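Local structure of putative fusidic acid resistance protein (Staphylococcus aureus, 2YB5) at residues A[106-111]-A[121-126]. The protein confers resistance to the antibiotic fusidic acid, probably by binding elongation factor G and helping to clear it from the ribosome. Residues are numbered along the deposited sequence; the frame is centred on the assembly and turned at random.
Sequences KRPDIN and LGWNDN
Trp123 lays its indole against Pro108 and bonds through its edge to Lys106. From Trp123 CB, which lies 4.2 Å from Pro108 CB, the side chain turns with CG between the backbone N and the carbonyl carbon (chi1 73°), which places CG against Pro108 CB. Pro108 CB lies over the face of the five-membered ring of Trp123, 3.8 Å from its centroid: a CH-pi contact. Trp123 CE2 and CZ2 meet Pro108 CD, Trp123 CE2 at 3.7 Å. Trp123 NE1 donates to Lys106 O over 2.8 Å, nearly straight at 162°; the oxygen lies in the indole plane, while NE1 stands above the carbonyl plane. Beside it, Pro108 CG touches Leu121 CD2. The extended Lys106 chain crosses Asp125, Lys106 CD packing 3.6 Å from Asp125 OD1, which is hydrogen-bonded to Ser127 OG. A water bridges Lys106 N and Asp125 OD2. The contact binds the loop after helix 92-98 to strand 121-125, at one edge of the antiparallel sheet in the treble-clef zinc-finger region. Leu95 of that helix touches both Trp123 and Pro108, and Tyr132 of the adjacent strand 130-136 meets the indole with its ring.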
loop_
_atom_site.group_PDB
_atom_site.type_symbol
_atom_site.label_atom_id
_atom_site.label_comp_id
_atom_site.label_asym_id
_atom_site.label_seq_id
_atom_site.Cartn_x
_atom_site.Cartn_y
_atom_site.Cartn_z
ATOM N N LYS A 106 -0.703 -16.798 -16.156
ATOM C CA LYS A 106 -1.562 -17.058 -15.013
ATOM C C LYS A 106 -2.219 -15.753 -14.570
ATOM O O LYS A 106 -1.535 -14.763 -14.261
ATOM C CB LYS A 106 -0.789 -17.652 -13.841
ATOM C CG LYS A 106 -1.629 -17.769 -12.576
ATOM C CD LYS A 106 -1.055 -18.748 -11.570
ATOM C CE LYS A 106 -2.086 -19.091 -10.496
ATOM N NZ LYS A 106 -1.702 -20.316 -9.725
ATOM N N ARG A 107 -3.544 -15.773 -14.530
ATOM C CA ARG A 107 -4.315 -14.628 -14.079
ATOM C C ARG A 107 -4.473 -14.666 -12.554
ATOM O O ARG A 107 -4.451 -15.741 -11.947
ATOM C CB ARG A 107 -5.661 -14.585 -14.825
ATOM C CG ARG A 107 -5.555 -13.803 -16.151
ATOM C CD ARG A 107 -6.087 -14.515 -17.380
ATOM N NE ARG A 107 -7.533 -14.444 -17.479
ATOM C CZ ARG A 107 -8.250 -14.550 -18.604
ATOM N NH1 ARG A 107 -7.683 -14.716 -19.801
ATOM N NH2 ARG A 107 -9.573 -14.480 -18.529
ATOM N N PRO A 108 -4.585 -13.489 -11.919
ATOM C CA PRO A 108 -4.841 -13.462 -10.491
ATOM C C PRO A 108 -6.286 -13.877 -10.171
ATOM O O PRO A 108 -7.175 -13.736 -11.008
ATOM C CB PRO A 108 -4.609 -12.003 -10.126
ATOM C CG PRO A 108 -4.910 -11.252 -11.335
ATOM C CD PRO A 108 -4.595 -12.137 -12.501
ATOM N N ASP A 109 -6.486 -14.378 -8.958
ATOM C CA ASP A 109 -7.791 -14.812 -8.481
ATOM C C ASP A 109 -8.498 -13.605 -7.878
ATOM O O ASP A 109 -8.109 -13.120 -6.817
ATOM C CB ASP A 109 -7.596 -15.904 -7.432
ATOM C CG ASP A 109 -8.893 -16.574 -7.022
ATOM O OD1 ASP A 109 -9.998 -16.030 -7.276
ATOM O OD2 ASP A 109 -8.784 -17.675 -6.436
ATOM N N ILE A 110 -9.511 -13.108 -8.573
ATOM C CA ILE A 110 -10.264 -11.936 -8.127
ATOM C C ILE A 110 -10.966 -12.113 -6.776
ATOM O O ILE A 110 -11.283 -11.123 -6.115
ATOM C CB ILE A 110 -11.298 -11.484 -9.187
ATOM C CG1 ILE A 110 -12.299 -12.599 -9.538
ATOM C CG2 ILE A 110 -10.581 -11.016 -10.434
ATOM C CD1 ILE A 110 -13.497 -12.687 -8.613
ATOM N N ASN A 111 -11.223 -13.363 -6.386
ATOM C CA ASN A 111 -11.849 -13.667 -5.098
ATOM C C ASN A 111 -10.903 -13.409 -3.946
ATOM O O ASN A 111 -11.334 -13.135 -2.828
ATOM C CB ASN A 111 -12.321 -15.123 -5.059
ATOM C CG ASN A 111 -13.355 -15.429 -6.121
ATOM O OD1 ASN A 111 -14.338 -14.706 -6.268
ATOM N ND2 ASN A 111 -13.136 -16.503 -6.877
ATOM N N LEU A 121 -1.247 -4.560 -7.686
ATOM C CA LEU A 121 -1.678 -5.952 -7.754
ATOM C C LEU A 121 -0.485 -6.866 -7.997
ATOM O O LEU A 121 0.097 -6.867 -9.097
ATOM C CB LEU A 121 -2.711 -6.131 -8.867
ATOM C CG LEU A 121 -3.302 -7.535 -8.978
ATOM C CD1 LEU A 121 -3.839 -8.005 -7.617
ATOM C CD2 LEU A 121 -4.387 -7.529 -10.042
ATOM N N GLY A 122 -0.136 -7.650 -6.976
ATOM C CA GLY A 122 0.995 -8.547 -7.054
ATOM C C GLY A 122 0.545 -9.966 -6.813
ATOM O O GLY A 122 -0.088 -10.247 -5.790
ATOM N N TRP A 123 0.861 -10.855 -7.747
ATOM C CA TRP A 123 0.468 -12.261 -7.626
ATOM C C TRP A 123 1.516 -13.194 -8.175
ATOM O O TRP A 123 2.251 -12.850 -9.110
ATOM C CB TRP A 123 -0.873 -12.547 -8.311
ATOM C CG TRP A 123 -0.877 -12.570 -9.843
ATOM C CD1 TRP A 123 -0.911 -13.680 -10.653
ATOM C CD2 TRP A 123 -0.916 -11.437 -10.724
ATOM N NE1 TRP A 123 -0.962 -13.301 -11.975
ATOM C CE2 TRP A 123 -0.964 -11.933 -12.047
ATOM C CE3 TRP A 123 -0.903 -10.051 -10.525
ATOM C CZ2 TRP A 123 -0.979 -11.093 -13.158
ATOM C CZ3 TRP A 123 -0.946 -9.218 -11.635
ATOM C CH2 TRP A 123 -0.968 -9.741 -12.929
ATOM N N ASN A 124 1.558 -14.387 -7.596
ATOM C CA ASN A 124 2.609 -15.338 -7.889
ATOM C C ASN A 124 2.120 -16.444 -8.819
ATOM O O ASN A 124 0.969 -16.892 -8.737
ATOM C CB ASN A 124 3.184 -15.911 -6.580
ATOM C CG ASN A 124 3.819 -14.841 -5.691
ATOM O OD1 ASN A 124 4.199 -13.756 -6.160
ATOM N ND2 ASN A 124 3.930 -15.135 -4.395
ATOM N N ASP A 125 2.992 -16.841 -9.741
ATOM C CA ASP A 125 2.811 -18.069 -10.499
ATOM C C ASP A 125 3.921 -19.033 -10.066
ATOM O O ASP A 125 5.011 -19.029 -10.628
ATOM C CB ASP A 125 2.873 -17.800 -12.005
ATOM C CG ASP A 125 2.670 -19.060 -12.840
ATOM O OD1 ASP A 125 2.203 -20.081 -12.288
ATOM O OD2 ASP A 125 2.973 -19.024 -14.055
ATOM N N ASN A 126 3.615 -19.841 -9.052
ATOM C CA ASN A 126 4.542 -20.819 -8.487
ATOM C C ASN A 126 5.073 -21.861 -9.485
ATOM O O ASN A 126 6.134 -22.440 -9.258
ATOM C CB ASN A 126 3.883 -21.563 -7.308
ATOM C CG ASN A 126 3.461 -20.632 -6.160
ATOM O OD1 ASN A 126 2.749 -21.051 -5.245
ATOM N ND2 ASN A 126 3.900 -19.377 -6.203
HETATM O O HOH W 1 2.101 -17.213 -16.065
#